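Local atomic coordinates of small archaeal modifier protein 1 (PDB entry 4HRO), a protein that serves as a ubiquitin-like tag joined to lysines of target proteins in sampylation and as a sulfur carrier in molybdenum cofactor biosynthesis. Residues Val23-Asp26 against Gly27-Val31; Asp33-Asp36 against Ala37-Gly40. One frame throughout, in Å; residues are numbered along the deposited sequence. Where two conformers were deposited one is given.

Contact 1 (Val23-Asp26 against Gly27-Val31); sequences VDVD and GDATV. With CA (calcium ion), chain D.
D26 and A29 close a type I beta turn where strand 20-25 ends and the chain heads for helix 31-41. G27 and D28 are the two central residues. A29 N donates to D26 O over 3.1 Å, with an N-H...O angle of 160°. The donor stands well above the carbonyl plane, 71° out of it and off the lone pairs. The same oxygen also accepts from a water, which makes two bonds to D26 O.

The side-chain contact is small and apolar. A29 points its methyl back at the end of the strand, and A29 CB meets V25 CG2 at 3.6 Å. V25 has chi1 -62°, which places CG2 between the backbone N and the carbonyl carbon and turns it to the alanine. Both residues are buried. D28 is exposed, and its carboxylate turns to the hydrated ion.

The tip of the turn holds this ion, a calcium. G27 O binds it directly at 2.3 Å. Five waters also bind it, and T75 O completes the shell of seven oxygens. Three of these first-shell waters also donate to the turn, to D26 O, to D28 OD1 at 2.7 Å and to A29 O at 2.7 Å, which makes these oxygens a second shell around the ion. A29 O also takes a hydrogen bond from T75 OG1, so T75 meets both the ion and the turn. Just beyond, T30 is the N-cap, and its OG1 caps D33 N. The whole is a strand-to-helix connection of the beta-grasp fold, with a tight turn whose backbone carbonyl forms half of the protein's share of a hydrated calcium site.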
# COMPACT_ATOMS: atom_id res chain seq x y z
N VAL A 23 2.87 0.61 9.14
CA VAL A 23 4.09 -0.01 8.65
C VAL A 23 5.29 0.85 9.04
O VAL A 23 5.17 2.02 9.37
CB VAL A 23 4.08 -0.26 7.10
CG1 VAL A 23 2.94 -1.20 6.71
CG2 VAL A 23 4.04 1.05 6.29
N ASP A 24 6.47 0.23 9.01
CA ASP A 24 7.75 0.86 9.40
C ASP A 24 8.77 0.43 8.35
O ASP A 24 9.03 -0.77 8.21
CB ASP A 24 8.10 0.37 10.82
CG ASP A 24 9.44 0.86 11.33
OD1 ASP A 24 10.06 1.76 10.74
OD2 ASP A 24 9.84 0.31 12.39
N VAL A 25 9.27 1.37 7.56
CA VAL A 25 10.07 1.04 6.38
C VAL A 25 11.42 1.77 6.38
O VAL A 25 11.66 2.65 7.19
CB VAL A 25 9.28 1.34 5.09
CG1 VAL A 25 8.02 0.47 5.02
CG2 VAL A 25 8.93 2.81 5.00
N ASP A 26 12.30 1.40 5.45
CA ASP A 26 13.62 2.04 5.37
C ASP A 26 13.53 3.50 4.96
O ASP A 26 12.51 3.97 4.42
CB ASP A 26 14.55 1.32 4.38
CG ASP A 26 15.23 0.12 4.96
OD1 ASP A 26 15.01 -0.19 6.14
OD2 ASP A 26 15.97 -0.51 4.20
N GLY A 27 14.62 4.21 5.22
CA GLY A 27 14.71 5.62 4.93
C GLY A 27 14.52 6.00 3.49
O GLY A 27 13.94 7.02 3.22
N ASP A 28 14.98 5.16 2.56
CA ASP A 28 14.78 5.38 1.14
C ASP A 28 13.76 4.41 0.55
O ASP A 28 13.74 4.19 -0.65
CB ASP A 28 16.12 5.29 0.39
CG ASP A 28 17.04 6.49 0.65
OD1 ASP A 28 16.59 7.53 1.18
OD2 ASP A 28 18.24 6.39 0.31
N ALA A 29 12.88 3.86 1.39
CA ALA A 29 11.80 3.00 0.88
C ALA A 29 10.91 3.77 -0.07
O ALA A 29 10.52 4.89 0.22
CB ALA A 29 10.96 2.46 2.03
N THR A 30 10.57 3.13 -1.17
CA THR A 30 9.61 3.72 -2.10
C THR A 30 8.19 3.40 -1.67
O THR A 30 7.94 2.60 -0.77
CB THR A 30 9.83 3.14 -3.49
OG1 THR A 30 9.58 1.74 -3.43
CG2 THR A 30 11.24 3.42 -4.00
N VAL A 31 7.23 4.00 -2.36
CA VAL A 31 5.85 3.65 -2.18
C VAL A 31 5.63 2.15 -2.41
O VAL A 31 4.90 1.49 -1.66
CB VAL A 31 4.95 4.53 -3.10
CG1 VAL A 31 3.53 3.98 -3.15
CG2 VAL A 31 4.98 5.99 -2.63
CA CA D . 12.27 8.41 2.44
O HOH W 1 11.14 6.48 3.52
O HOH W 2 14.32 9.06 1.31
O HOH W 3 11.90 7.19 0.42
O HOH W 4 12.65 9.61 4.43
O HOH W 5 11.94 10.56 1.45

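Contact 2 (Asp33-Asp36 against Ala37-Gly40); sequences DALD and ALVG
D36 O accepts from G40 N at 2.8 Å, one of four successive i to i+4 backbone bonds between these segments. A37 N to D33 O measures 2.9 Å. L38 N to A34 O is 3.0 Å, and V39 N to L35 O is 3.0 Å. Their N-H...O angles run from 149° to 162°. The four bonds are consecutive, so the helix is continuous from D33 to G40. A34 O has a further, weak donor in W6 NE1 of strand 2-8.

Side chains also lie against these carbonyls. L38 CB sits 3.3 Å from L35 O. V39 CG2 comes within 3.4 Å of the same oxygen, the one that V39 N bonds. V39 has CG1 anti to the backbone N, chi1 176°, which leaves CG2 on the side of this oxygen.

Farther out, L35 and L38 meet at the ends of their side chains. L35 CD1 and L38 CD2 are 4.0 Å apart, and the two side chains cross at a slant. Both leucines are buried and rest on W6 and on L83 of strand 80-84. A34 adds a contact with L81. D33 and D36 lie on the exposed side. This is one amphipathic alpha-helix, the central helix packed across the sheet of the ubiquitin-like beta-grasp fold.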
# COMPACT_ATOMS: atom_id res chain seq x y z
N ASP A 33 7.87 -0.22 -1.96
CA ASP A 33 8.40 -0.89 -0.78
C ASP A 33 7.40 -0.83 0.38
O ASP A 33 7.21 -1.81 1.10
CB ASP A 33 9.73 -0.29 -0.33
CG ASP A 33 10.85 -0.48 -1.32
OD1 ASP A 33 10.85 -1.48 -2.06
OD2 ASP A 33 11.73 0.39 -1.35
N ALA A 34 6.75 0.32 0.57
CA ALA A 34 5.74 0.44 1.63
C ALA A 34 4.52 -0.46 1.34
O ALA A 34 3.93 -1.02 2.27
CB ALA A 34 5.30 1.89 1.79
N LEU A 35 4.18 -0.62 0.06
CA LEU A 35 3.11 -1.53 -0.33
C LEU A 35 3.48 -2.98 -0.04
O LEU A 35 2.67 -3.76 0.46
CB LEU A 35 2.77 -1.30 -1.80
CG LEU A 35 1.67 -2.16 -2.39
CD1 LEU A 35 0.36 -2.04 -1.60
CD2 LEU A 35 1.47 -1.80 -3.86
N ASP A 36 4.73 -3.35 -0.32
CA ASP A 36 5.21 -4.68 0.01
C ASP A 36 5.23 -4.92 1.52
O ASP A 36 4.97 -6.04 1.97
CB ASP A 36 6.61 -4.90 -0.57
CG ASP A 36 6.60 -5.23 -2.06
OD1 ASP A 36 5.51 -5.45 -2.66
OD2 ASP A 36 7.72 -5.27 -2.64
N ALA A 37 5.50 -3.88 2.30
CA ALA A 37 5.42 -4.00 3.77
C ALA A 37 3.98 -4.26 4.21
O ALA A 37 3.74 -5.08 5.09
CB ALA A 37 6.00 -2.76 4.44
N LEU A 38 3.02 -3.57 3.59
CA LEU A 38 1.61 -3.81 3.87
C LEU A 38 1.23 -5.26 3.57
O LEU A 38 0.57 -5.92 4.36
CB LEU A 38 0.75 -2.86 3.04
CG LEU A 38 -0.74 -3.18 2.98
CD1 LEU A 38 -1.42 -3.08 4.33
CD2 LEU A 38 -1.41 -2.24 1.99
N VAL A 39 1.62 -5.76 2.41
CA VAL A 39 1.28 -7.11 2.03
C VAL A 39 2.00 -8.12 2.94
O VAL A 39 1.41 -9.13 3.31
CB VAL A 39 1.54 -7.35 0.51
CG1 VAL A 39 1.28 -8.80 0.14
CG2 VAL A 39 0.66 -6.41 -0.33
N GLY A 40 3.23 -7.83 3.34
CA GLY A 40 3.90 -8.69 4.31
C GLY A 40 3.13 -8.78 5.63
O GLY A 40 3.05 -9.85 6.25

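How the contacts relate
Contacts 1 and 2 follow each other in the chain, and their centres are 9 Å apart. The strand that ends in contact 1 packs against the helix of contact 2. V25 CG1 lies 3.9 Å from A37 CB. V23 CG1 lies 3.9 Å from L38 N, so A37 and its neighbour sit over the edge strand 20-25. V25 thus faces both the turn and the helix, the latter through CG1. The N-cap of T30 joins the two contacts. The calcium ion belongs to contact 1; contact 2 supplies no ligand to it, and the nearest side-chain atom of D33 is about 9 Å from the ion.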